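Local coordinates for protein 4-alpha-glucanotransferase (Streptococcus agalactiae, PDB 6M6T) that belongs to the amylomaltase family, enzymes of the TIM-barrel clan, and binds glycan ligands in its pockets, at residues A[266-271]-A[277-282]; A[273-278]-A[328-333]; A[33-38]-A[477-482]; A[39-44]-A[489-494]. All coordinates share one frame; numbering follows the deposited sequence.

Interaction 1: A[266-271]-A[277-282]; sequences YNWDYH and DWWIYR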
# COMPACT_ATOMS: atom_id res chain seq x y z
N TYR A 266 2.65 0.28 -19.32
CA TYR A 266 3.89 1.00 -19.56
C TYR A 266 4.38 0.81 -21.00
O TYR A 266 4.29 -0.28 -21.57
CB TYR A 266 4.97 0.55 -18.56
CG TYR A 266 4.73 1.06 -17.15
CD1 TYR A 266 4.65 2.43 -16.90
CD2 TYR A 266 4.57 0.18 -16.08
CE1 TYR A 266 4.42 2.91 -15.62
CE2 TYR A 266 4.34 0.66 -14.80
CZ TYR A 266 4.26 2.02 -14.57
OH TYR A 266 4.01 2.51 -13.31
N ASN A 267 4.89 1.89 -21.59
CA ASN A 267 5.64 1.81 -22.85
C ASN A 267 7.09 1.59 -22.45
O ASN A 267 7.92 2.50 -22.47
CB ASN A 267 5.45 3.06 -23.70
CG ASN A 267 6.24 3.02 -25.01
OD1 ASN A 267 6.26 2.00 -25.71
ND2 ASN A 267 6.88 4.14 -25.36
N TRP A 268 7.39 0.35 -22.07
CA TRP A 268 8.67 0.05 -21.45
C TRP A 268 9.84 0.41 -22.36
O TRP A 268 10.97 0.58 -21.87
CB TRP A 268 8.72 -1.43 -21.06
CG TRP A 268 7.98 -1.78 -19.78
CD1 TRP A 268 6.78 -2.41 -19.68
CD2 TRP A 268 8.42 -1.54 -18.44
NE1 TRP A 268 6.43 -2.57 -18.36
CE2 TRP A 268 7.42 -2.04 -17.57
CE3 TRP A 268 9.56 -0.95 -17.88
CZ2 TRP A 268 7.52 -1.97 -16.19
CZ3 TRP A 268 9.66 -0.88 -16.49
CH2 TRP A 268 8.64 -1.38 -15.66
N ASP A 269 9.60 0.57 -23.67
CA ASP A 269 10.66 1.02 -24.56
C ASP A 269 11.09 2.45 -24.24
O ASP A 269 12.30 2.72 -24.15
CB ASP A 269 10.22 0.90 -26.02
CG ASP A 269 10.03 -0.56 -26.45
OD1 ASP A 269 11.01 -1.33 -26.38
OD2 ASP A 269 8.89 -0.92 -26.86
N TYR A 270 10.12 3.36 -24.04
CA TYR A 270 10.49 4.72 -23.64
C TYR A 270 11.28 4.72 -22.34
O TYR A 270 12.18 5.54 -22.16
CB TYR A 270 9.27 5.63 -23.48
CG TYR A 270 9.65 7.04 -23.02
CD1 TYR A 270 10.07 8.01 -23.93
CD2 TYR A 270 9.60 7.40 -21.67
CE1 TYR A 270 10.43 9.30 -23.51
CE2 TYR A 270 9.96 8.68 -21.25
CZ TYR A 270 10.37 9.62 -22.17
OH TYR A 270 10.72 10.89 -21.76
N HIS A 271 10.96 3.79 -21.44
CA HIS A 271 11.72 3.69 -20.19
C HIS A 271 13.16 3.27 -20.46
O HIS A 271 14.10 3.93 -20.01
CB HIS A 271 11.04 2.72 -19.24
CG HIS A 271 9.67 3.13 -18.81
ND1 HIS A 271 9.30 3.23 -17.49
CD2 HIS A 271 8.58 3.47 -19.54
CE1 HIS A 271 8.04 3.61 -17.41
NE2 HIS A 271 7.58 3.76 -18.64
N ASP A 277 14.79 6.78 -15.87
CA ASP A 277 14.75 8.00 -15.06
C ASP A 277 13.62 7.96 -14.03
O ASP A 277 13.85 8.06 -12.81
CB ASP A 277 14.60 9.19 -16.02
CG ASP A 277 14.78 10.57 -15.34
OD1 ASP A 277 14.07 10.91 -14.35
OD2 ASP A 277 15.63 11.35 -15.86
N TRP A 278 12.40 7.77 -14.51
CA TRP A 278 11.24 7.86 -13.63
C TRP A 278 11.26 6.78 -12.55
O TRP A 278 10.89 7.04 -11.40
CB TRP A 278 9.96 7.77 -14.46
CG TRP A 278 8.70 7.94 -13.67
CD1 TRP A 278 8.28 9.06 -12.98
CD2 TRP A 278 7.66 6.96 -13.50
NE1 TRP A 278 7.06 8.82 -12.40
CE2 TRP A 278 6.66 7.54 -12.71
CE3 TRP A 278 7.49 5.64 -13.95
CZ2 TRP A 278 5.50 6.85 -12.35
CZ3 TRP A 278 6.34 4.96 -13.60
CH2 TRP A 278 5.36 5.57 -12.81
N TRP A 279 11.69 5.57 -12.91
CA TRP A 279 11.73 4.48 -11.94
C TRP A 279 12.81 4.71 -10.89
O TRP A 279 12.62 4.36 -9.72
CB TRP A 279 11.98 3.17 -12.67
CG TRP A 279 10.75 2.55 -13.22
CD1 TRP A 279 10.45 2.38 -14.54
CD2 TRP A 279 9.65 2.01 -12.48
NE1 TRP A 279 9.23 1.75 -14.66
CE2 TRP A 279 8.72 1.52 -13.41
CE3 TRP A 279 9.37 1.89 -11.12
CZ2 TRP A 279 7.53 0.93 -13.02
CZ3 TRP A 279 8.19 1.29 -10.74
CH2 TRP A 279 7.28 0.82 -11.69
N ILE A 280 13.95 5.27 -11.29
CA ILE A 280 14.97 5.61 -10.31
C ILE A 280 14.41 6.61 -9.32
O ILE A 280 14.66 6.52 -8.11
CB ILE A 280 16.24 6.15 -11.00
CG1 ILE A 280 16.80 5.10 -11.96
CG2 ILE A 280 17.27 6.59 -9.96
CD1 ILE A 280 17.39 3.92 -11.28
N TYR A 281 13.60 7.54 -9.80
CA TYR A 281 12.99 8.53 -8.92
C TYR A 281 11.95 7.90 -7.99
O TYR A 281 11.90 8.22 -6.79
CB TYR A 281 12.40 9.65 -9.79
CG TYR A 281 11.24 10.41 -9.23
CD1 TYR A 281 11.43 11.48 -8.36
CD2 TYR A 281 9.95 10.11 -9.62
CE1 TYR A 281 10.36 12.20 -7.87
CE2 TYR A 281 8.87 10.81 -9.15
CZ TYR A 281 9.08 11.86 -8.27
OH TYR A 281 7.98 12.56 -7.80
N ARG A 282 11.14 6.99 -8.51
CA ARG A 282 10.18 6.29 -7.67
C ARG A 282 10.88 5.54 -6.54
O ARG A 282 10.55 5.73 -5.36
CB ARG A 282 9.35 5.32 -8.51
CG ARG A 282 8.23 5.95 -9.34
CD ARG A 282 7.12 4.95 -9.63
NE ARG A 282 6.34 4.64 -8.43
CZ ARG A 282 5.30 3.82 -8.42
NH1 ARG A 282 4.90 3.24 -9.55
NH2 ARG A 282 4.65 3.59 -7.29
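Tyr266 offers a face of its ring to the edge of Trp279 in an offset edge-to-face pair. The centroids are 5.5 Å apart and the planes meet at 65°. CE2 of Tyr266 lies 3.7 Å from CZ2 of Trp279. On its other flank Tyr266 meets Trp278 rim to rim, with the phenol OH at the indole edge, near its plane, 3.4 Å from CH2. Trp268 and Trp279 have almost parallel indoles, slid so far apart that they barely overlap. His271 completes this aromatic cluster, its ND1 3.2 Å from NE1 of Trp279. In both Trp268 and Trp279, CG stands beside the backbone N (chi1 -79° and -84°), and this turns the two indoles into the gap between the short helix 268-273 and helix 277-289.

The cluster is the tight, buried part. The contact thins toward Arg282, whose NH1 is 3.9 Å from Tyr266 OH, and toward exposed Asp277 at the helix start. The join is therefore mainly aromatic and apolar, and the hydrogen bonds of Tyr266 OH, His271 NE2 and Arg282 NH2 go to backbone carbonyls elsewhere in the same chain, those of Ile219, Leu234 and Pro218.

Interaction 2: A[273-278]-A[328-333]; sequences ESDFDW and FATIKE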
# COMPACT_ATOMS: atom_id res chain seq x y z
N GLU A 273 14.93 3.51 -23.13
CA GLU A 273 15.66 4.59 -23.76
C GLU A 273 15.97 5.71 -22.77
O GLU A 273 17.08 6.25 -22.75
CB GLU A 273 14.89 5.12 -24.98
CG GLU A 273 15.36 4.53 -26.33
CD GLU A 273 16.64 5.17 -26.89
OE1 GLU A 273 16.74 6.42 -26.88
OE2 GLU A 273 17.55 4.43 -27.35
N SER A 274 15.00 6.06 -21.91
CA SER A 274 15.19 7.19 -21.01
C SER A 274 16.02 6.82 -19.79
O SER A 274 16.10 7.63 -18.85
CB SER A 274 13.84 7.78 -20.56
OG SER A 274 12.96 6.82 -20.02
N ASP A 275 16.67 5.65 -19.81
CA ASP A 275 17.52 5.18 -18.73
C ASP A 275 16.74 4.94 -17.44
O ASP A 275 17.30 5.01 -16.35
CB ASP A 275 18.68 6.15 -18.50
CG ASP A 275 19.86 5.50 -17.85
OD1 ASP A 275 19.76 4.27 -17.59
OD2 ASP A 275 20.87 6.19 -17.59
N PHE A 276 15.44 4.66 -17.56
CA PHE A 276 14.56 4.40 -16.43
C PHE A 276 14.52 5.56 -15.41
O PHE A 276 14.21 5.36 -14.23
CB PHE A 276 14.94 3.09 -15.75
CG PHE A 276 14.92 1.91 -16.67
CD1 PHE A 276 13.74 1.22 -16.91
CD2 PHE A 276 16.08 1.48 -17.28
CE1 PHE A 276 13.72 0.13 -17.73
CE2 PHE A 276 16.06 0.38 -18.11
CZ PHE A 276 14.87 -0.29 -18.34
N ASP A 277 14.79 6.78 -15.87
CA ASP A 277 14.75 8.00 -15.06
C ASP A 277 13.62 7.96 -14.03
O ASP A 277 13.85 8.06 -12.81
CB ASP A 277 14.60 9.19 -16.02
CG ASP A 277 14.78 10.57 -15.34
OD1 ASP A 277 14.07 10.91 -14.35
OD2 ASP A 277 15.63 11.35 -15.86
N TRP A 278 12.40 7.77 -14.51
CA TRP A 278 11.24 7.86 -13.63
C TRP A 278 11.26 6.78 -12.55
O TRP A 278 10.89 7.04 -11.40
CB TRP A 278 9.96 7.77 -14.46
CG TRP A 278 8.70 7.94 -13.67
CD1 TRP A 278 8.28 9.06 -12.98
CD2 TRP A 278 7.66 6.96 -13.50
NE1 TRP A 278 7.06 8.82 -12.40
CE2 TRP A 278 6.66 7.54 -12.71
CE3 TRP A 278 7.49 5.64 -13.95
CZ2 TRP A 278 5.50 6.85 -12.35
CZ3 TRP A 278 6.34 4.96 -13.60
CH2 TRP A 278 5.36 5.57 -12.81
N PHE A 328 16.79 -3.14 -13.09
CA PHE A 328 17.34 -3.35 -11.76
C PHE A 328 18.86 -3.21 -11.76
O PHE A 328 19.43 -2.77 -10.75
CB PHE A 328 16.85 -4.68 -11.21
CG PHE A 328 15.41 -4.65 -10.78
CD1 PHE A 328 15.03 -4.00 -9.61
CD2 PHE A 328 14.41 -5.24 -11.56
CE1 PHE A 328 13.70 -3.95 -9.21
CE2 PHE A 328 13.08 -5.19 -11.17
CZ PHE A 328 12.72 -4.55 -9.99
N ALA A 329 19.54 -3.52 -12.86
CA ALA A 329 20.96 -3.18 -12.92
C ALA A 329 21.14 -1.67 -12.82
O ALA A 329 22.06 -1.18 -12.14
CB ALA A 329 21.59 -3.71 -14.20
N THR A 330 20.28 -0.91 -13.49
CA THR A 330 20.41 0.54 -13.45
C THR A 330 20.18 1.06 -12.04
O THR A 330 20.90 1.95 -11.58
CB THR A 330 19.43 1.19 -14.42
OG1 THR A 330 19.53 0.54 -15.69
CG2 THR A 330 19.77 2.66 -14.60
N ILE A 331 19.19 0.49 -11.34
CA ILE A 331 18.93 0.91 -9.96
C ILE A 331 20.13 0.59 -9.08
O ILE A 331 20.62 1.45 -8.34
CB ILE A 331 17.63 0.28 -9.42
CG1 ILE A 331 16.41 0.83 -10.17
CG2 ILE A 331 17.44 0.60 -7.95
CD1 ILE A 331 15.14 0.06 -9.93
N LYS A 332 20.66 -0.64 -9.16
CA LYS A 332 21.85 -0.99 -8.39
C LYS A 332 22.99 -0.01 -8.66
O LYS A 332 23.55 0.58 -7.72
CB LYS A 332 22.31 -2.42 -8.70
CG LYS A 332 23.22 -3.00 -7.62
CD LYS A 332 24.04 -4.17 -8.11
CE LYS A 332 24.75 -4.88 -6.93
NZ LYS A 332 26.26 -5.03 -7.07
N GLU A 333 23.35 0.19 -9.93
CA GLU A 333 24.44 1.11 -10.25
C GLU A 333 24.19 2.51 -9.68
O GLU A 333 25.06 3.09 -9.01
CB GLU A 333 24.64 1.18 -11.76
CG GLU A 333 25.76 2.15 -12.15
CD GLU A 333 27.09 1.84 -11.45
OE1 GLU A 333 27.39 2.43 -10.37
OE2 GLU A 333 27.85 0.99 -11.98
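Thr330 meets Asp275 and Phe276 where a Schellman motif closes the short helix 268-273. Asp275 is the C-prime residue of that motif, with positive phi, and the amide of Phe276 reaches back to the carbonyl of His271. A type I' turn from Ser274 to Asp277 then carries the chain into helix 277-289. Helix 324-335, which holds Thr330, packs against helix 277-289 through Ile331 and Ile280. In this TIM-barrel enzyme the two long helices lead into neighbouring strands of the parallel sheet, 292-295 and 340-342.

The Thr330 side chain leaves its helix toward the turn, and its CB carries the two branches that do the touching. The methyl CG2 is anti to the backbone N and points at Asp275. It lies 3.4 Å from the carboxylate oxygen OD1 and 3.8 Å from the backbone O of the same residue. The hydroxyl OG1 takes the position beside the backbone N (chi1 -48°). From there it bonds back to the carbonyl of Glu326, one turn earlier in its own helix. No hydrogen bond crosses the contact.

Asp275 spends its charge nearby as well. Its OD2 forms a salt bridge with Lys334, on the same helix as Thr330, so the turn is tied to helix 324-335 by charge as well as by touch. Phe276 packs on Pro323, Glu326 and Leu327. Its ring also comes near the threonine hydroxyl, with CD2 3.9 Å from OG1 of Thr330.

Interaction 3: A[33-38]-A[477-482]; sequences VDFLVE and EDLTEN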
# COMPACT_ATOMS: atom_id res chain seq x y z
N VAL A 33 3.39 1.78 17.69
CA VAL A 33 4.84 1.63 17.80
C VAL A 33 5.21 1.11 19.19
O VAL A 33 5.99 0.15 19.32
CB VAL A 33 5.55 2.96 17.50
CG1 VAL A 33 7.04 2.75 17.26
CG2 VAL A 33 4.93 3.64 16.30
N ASP A 34 4.68 1.76 20.24
CA ASP A 34 4.92 1.35 21.62
C ASP A 34 4.64 -0.14 21.79
O ASP A 34 5.40 -0.86 22.47
CB ASP A 34 4.04 2.17 22.57
CG ASP A 34 4.61 3.57 22.89
OD1 ASP A 34 5.86 3.73 22.91
OD2 ASP A 34 3.81 4.51 23.14
N PHE A 35 3.57 -0.62 21.16
CA PHE A 35 3.21 -2.03 21.27
C PHE A 35 4.18 -2.91 20.50
O PHE A 35 4.43 -4.06 20.89
CB PHE A 35 1.77 -2.23 20.78
CG PHE A 35 1.57 -3.51 20.03
CD1 PHE A 35 1.43 -4.71 20.70
CD2 PHE A 35 1.53 -3.52 18.64
CE1 PHE A 35 1.26 -5.89 20.00
CE2 PHE A 35 1.35 -4.71 17.93
CZ PHE A 35 1.22 -5.89 18.61
N LEU A 36 4.74 -2.41 19.40
CA LEU A 36 5.69 -3.22 18.66
C LEU A 36 6.98 -3.39 19.45
O LEU A 36 7.58 -4.47 19.45
CB LEU A 36 5.97 -2.60 17.28
CG LEU A 36 4.77 -2.63 16.33
CD1 LEU A 36 5.10 -2.16 14.89
CD2 LEU A 36 4.18 -4.01 16.34
N VAL A 37 7.41 -2.34 20.16
CA VAL A 37 8.60 -2.47 21.01
C VAL A 37 8.31 -3.25 22.29
O VAL A 37 9.25 -3.79 22.90
CB VAL A 37 9.23 -1.13 21.42
CG1 VAL A 37 9.36 -0.20 20.20
CG2 VAL A 37 8.48 -0.47 22.58
N GLU A 38 7.06 -3.30 22.74
CA GLU A 38 6.73 -4.18 23.86
C GLU A 38 7.02 -5.63 23.52
O GLU A 38 7.60 -6.37 24.33
CB GLU A 38 5.26 -4.06 24.23
CG GLU A 38 4.87 -2.86 24.99
CD GLU A 38 3.42 -2.97 25.37
OE1 GLU A 38 2.58 -2.21 24.81
OE2 GLU A 38 3.12 -3.85 26.21
N GLU A 477 -10.06 -2.35 22.39
CA GLU A 477 -10.57 -3.37 23.29
C GLU A 477 -10.02 -4.76 22.97
O GLU A 477 -9.96 -5.62 23.85
CB GLU A 477 -12.10 -3.36 23.20
CG GLU A 477 -12.82 -4.53 23.82
CD GLU A 477 -14.32 -4.44 23.63
OE1 GLU A 477 -14.76 -3.58 22.83
OE2 GLU A 477 -15.06 -5.22 24.28
N ASP A 478 -9.62 -5.01 21.73
CA ASP A 478 -9.23 -6.35 21.31
C ASP A 478 -7.74 -6.62 21.46
O ASP A 478 -7.33 -7.78 21.32
CB ASP A 478 -9.61 -6.60 19.86
CG ASP A 478 -11.04 -7.03 19.71
OD1 ASP A 478 -11.93 -6.18 19.91
OD2 ASP A 478 -11.28 -8.22 19.39
N LEU A 479 -6.93 -5.59 21.72
CA LEU A 479 -5.50 -5.79 21.94
C LEU A 479 -5.22 -6.06 23.43
O LEU A 479 -4.44 -5.38 24.10
CB LEU A 479 -4.70 -4.59 21.42
CG LEU A 479 -3.26 -4.95 21.04
CD1 LEU A 479 -3.14 -6.40 20.53
CD2 LEU A 479 -2.65 -3.98 20.02
N THR A 480 -5.89 -7.11 23.92
CA THR A 480 -5.70 -7.59 25.27
C THR A 480 -4.23 -7.94 25.54
O THR A 480 -3.50 -8.37 24.65
CB THR A 480 -6.59 -8.82 25.49
OG1 THR A 480 -6.04 -9.95 24.80
CG2 THR A 480 -8.00 -8.55 24.95
N GLU A 481 -3.81 -7.75 26.79
CA GLU A 481 -2.47 -8.14 27.24
C GLU A 481 -2.14 -9.60 26.90
O GLU A 481 -0.97 -9.99 26.84
CB GLU A 481 -2.34 -7.92 28.76
CG GLU A 481 -1.12 -7.08 29.18
CD GLU A 481 -1.07 -5.70 28.50
OE1 GLU A 481 -2.14 -5.07 28.30
OE2 GLU A 481 0.05 -5.20 28.22
N ASN A 482 -3.18 -10.41 26.77
CA ASN A 482 -3.00 -11.82 26.40
C ASN A 482 -2.55 -11.96 24.95
O ASN A 482 -1.60 -12.71 24.66
CB ASN A 482 -4.32 -12.57 26.68
CG ASN A 482 -4.41 -13.91 25.99
OD1 ASN A 482 -4.77 -14.01 24.81
ND2 ASN A 482 -4.12 -14.98 26.76
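This is a small, partly buried contact between the end of helix 27-38 and the loop that leads into helix 481-493, apolar on its inner side and charged on its outer side. The apolar half is a CH-pi contact. Leu479 sets its CD2 methyl over the centre of one face of the Phe35 ring, 4.2 Å from the centroid and 9° off the ring normal. Leu479 sits at the centre of an inverse gamma turn, just before the helix begins. Thr480 is the N-cap, and its OG1 takes the backbone N of Arg483.

The charged half lies at the surface. OE2 of Glu38 is 3.9 Å from OE2 of Glu481, with the carboxylate planes only 18° apart. Glu481 starts out away from helix 27-38, but a bend at chi2 (57°) brings its carboxylate back. Both OE2 atoms form salt bridges with the same lysine, Lys484. Its ammonium group would offset the two negative charges and probably keeps both glutamates ionised.

Lys484 and Leu487 of helix 481-493 also touch Phe35, as does Met448. Leu479 rests on Leu451 and Leu452. The contact thus fills the corner between helix 27-38, helix 481-493 and the short helix 448-451, while Val33 faces helix 182-208.

Interaction 4: A[39-44]-A[489-494]; sequences TDQKFW and EITTIY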
# COMPACT_ATOMS: atom_id res chain seq x y z
N THR A 39 6.59 -6.07 22.34
CA THR A 39 6.64 -7.46 21.90
C THR A 39 7.93 -7.80 21.15
O THR A 39 8.04 -8.90 20.60
CB THR A 39 5.42 -7.76 21.04
OG1 THR A 39 5.27 -6.72 20.06
CG2 THR A 39 4.15 -7.76 21.91
N ASP A 40 8.90 -6.88 21.14
CA ASP A 40 10.21 -7.08 20.52
C ASP A 40 10.09 -7.38 19.03
O ASP A 40 10.85 -8.17 18.46
CB ASP A 40 10.98 -8.17 21.26
CG ASP A 40 10.82 -8.06 22.77
OD1 ASP A 40 11.35 -7.09 23.37
OD2 ASP A 40 10.10 -8.92 23.35
N GLN A 41 9.16 -6.68 18.38
CA GLN A 41 9.03 -6.73 16.93
C GLN A 41 10.12 -5.90 16.28
O GLN A 41 10.77 -5.06 16.89
CB GLN A 41 7.66 -6.23 16.49
CG GLN A 41 6.50 -7.06 16.99
CD GLN A 41 6.66 -8.54 16.70
OE1 GLN A 41 6.38 -9.00 15.59
NE2 GLN A 41 7.10 -9.29 17.70
N LYS A 42 10.35 -6.18 15.00
CA LYS A 42 11.29 -5.40 14.21
C LYS A 42 10.60 -4.53 13.18
O LYS A 42 11.01 -3.39 12.96
CB LYS A 42 12.30 -6.33 13.51
CG LYS A 42 13.30 -5.61 12.64
CD LYS A 42 14.64 -5.46 13.32
CE LYS A 42 15.68 -4.90 12.37
NZ LYS A 42 15.69 -5.72 11.13
N PHE A 43 9.51 -5.02 12.58
CA PHE A 43 8.94 -4.39 11.40
C PHE A 43 7.47 -4.06 11.60
O PHE A 43 6.72 -4.81 12.23
CB PHE A 43 9.10 -5.28 10.14
CG PHE A 43 10.53 -5.52 9.77
CD1 PHE A 43 11.37 -4.46 9.44
CD2 PHE A 43 11.06 -6.79 9.78
CE1 PHE A 43 12.70 -4.67 9.12
CE2 PHE A 43 12.40 -7.01 9.46
CZ PHE A 43 13.22 -5.96 9.14
N TRP A 44 7.07 -2.91 11.03
CA TRP A 44 5.68 -2.53 10.79
C TRP A 44 5.53 -2.46 9.28
O TRP A 44 6.16 -1.60 8.63
CB TRP A 44 5.34 -1.17 11.44
CG TRP A 44 3.89 -0.80 11.38
CD1 TRP A 44 2.90 -1.50 10.78
CD2 TRP A 44 3.26 0.36 11.98
NE1 TRP A 44 1.69 -0.85 10.94
CE2 TRP A 44 1.89 0.28 11.69
CE3 TRP A 44 3.73 1.43 12.75
CZ2 TRP A 44 0.98 1.24 12.12
CZ3 TRP A 44 2.82 2.39 13.15
CH2 TRP A 44 1.46 2.29 12.83
N GLU A 489 5.68 -14.15 23.06
CA GLU A 489 6.13 -15.52 23.29
C GLU A 489 6.64 -16.15 22.00
O GLU A 489 7.76 -16.66 21.96
CB GLU A 489 5.02 -16.37 23.90
CG GLU A 489 5.39 -17.83 24.09
CD GLU A 489 4.19 -18.70 24.35
OE1 GLU A 489 4.34 -19.93 24.54
OE2 GLU A 489 3.07 -18.13 24.36
N ILE A 490 5.83 -16.13 20.94
CA ILE A 490 6.31 -16.74 19.70
C ILE A 490 7.54 -16.01 19.19
O ILE A 490 8.40 -16.61 18.52
CB ILE A 490 5.21 -16.82 18.63
CG1 ILE A 490 4.85 -15.43 18.10
CG2 ILE A 490 4.00 -17.59 19.15
CD1 ILE A 490 3.56 -15.44 17.39
N THR A 491 7.69 -14.72 19.52
CA THR A 491 8.88 -14.03 19.05
C THR A 491 10.13 -14.46 19.83
O THR A 491 11.22 -14.53 19.26
CB THR A 491 8.65 -12.52 19.10
OG1 THR A 491 7.54 -12.18 18.26
CG2 THR A 491 9.86 -11.77 18.61
N THR A 492 9.97 -14.79 21.12
CA THR A 492 11.11 -15.24 21.93
C THR A 492 11.45 -16.72 21.69
O THR A 492 12.62 -17.07 21.53
CB THR A 492 10.84 -15.01 23.42
OG1 THR A 492 10.08 -13.81 23.59
CG2 THR A 492 12.14 -14.86 24.19
N ILE A 493 10.45 -17.59 21.69
CA ILE A 493 10.67 -19.02 21.53
C ILE A 493 11.41 -19.32 20.24
O ILE A 493 12.30 -20.18 20.21
CB ILE A 493 9.32 -19.77 21.59
CG1 ILE A 493 8.73 -19.67 23.00
CG2 ILE A 493 9.47 -21.21 21.15
CD1 ILE A 493 9.35 -20.62 24.00
N TYR A 494 11.07 -18.64 19.15
CA TYR A 494 11.66 -19.00 17.86
C TYR A 494 12.77 -18.06 17.44
O TYR A 494 13.15 -18.06 16.27
CB TYR A 494 10.58 -19.05 16.80
CG TYR A 494 9.63 -20.17 17.07
CD1 TYR A 494 10.05 -21.48 16.95
CD2 TYR A 494 8.33 -19.91 17.46
CE1 TYR A 494 9.19 -22.52 17.20
CE2 TYR A 494 7.45 -20.96 17.71
CZ TYR A 494 7.89 -22.26 17.58
OH TYR A 494 7.03 -23.32 17.81
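Thr491 pushes its CG2 methyl against the backbone of the loop after helix 27-38, 3.7 Å from the O of Asp40 and 3.9 Å from the O of Thr39. Its other branch is polar. OG1 accepts a hydrogen bond from NE2 of Gln41 at 3.0 Å, with an N-H...O angle of 153°. The same hydroxyl is bonded to the carbonyl of Leu487, one turn back in its own helix.

Gln41 uses its amide nitrogen twice. The second bond goes to the O of Thr39 at 3.1 Å. That donor stands well above the carbonyl plane, while both acceptors lie close to the amide plane of Gln41. A bend at chi2 (-52°) folds the side chain back toward its own loop and makes this pairing possible. Together the two bonds fix the rotation of the amide; the one to Thr491 ties the loop to helix 481-493, the other braces the loop itself.

Tyr437 of helix 428-438 touches both Gln41 and Thr491, and strand 6-10 approaches them through Val9 and Ser7. The loop then runs into strand 43-45, which lies between strands 6-10 and 212-217 of the barrel, so the C-terminal helix packs where helix 27-38 turns into that strand.

Overall arrangement
The contacts form two pairs on different sides of the molecule. Interactions 1 and 2 touch, share Asp277 and Trp278, and both use helix 277-289. Interactions 3 and 4 also touch and both use helix 481-493, one at its start and one at its end. The centres of interactions 1 and 3 are about 42 Å apart. Interactions 1 and 4 are buried, yet one is an aromatic cluster and the other turns on a glutamine amide. Interactions 2 and 3 are partly buried. Both involve carboxylates paired with a lysine, but in interaction 2 a methyl touches the carboxylate itself, while in interaction 3 a separate CH-pi contact lies beside the charges. Interactions 3 and 4 bring parts near the two chain ends together.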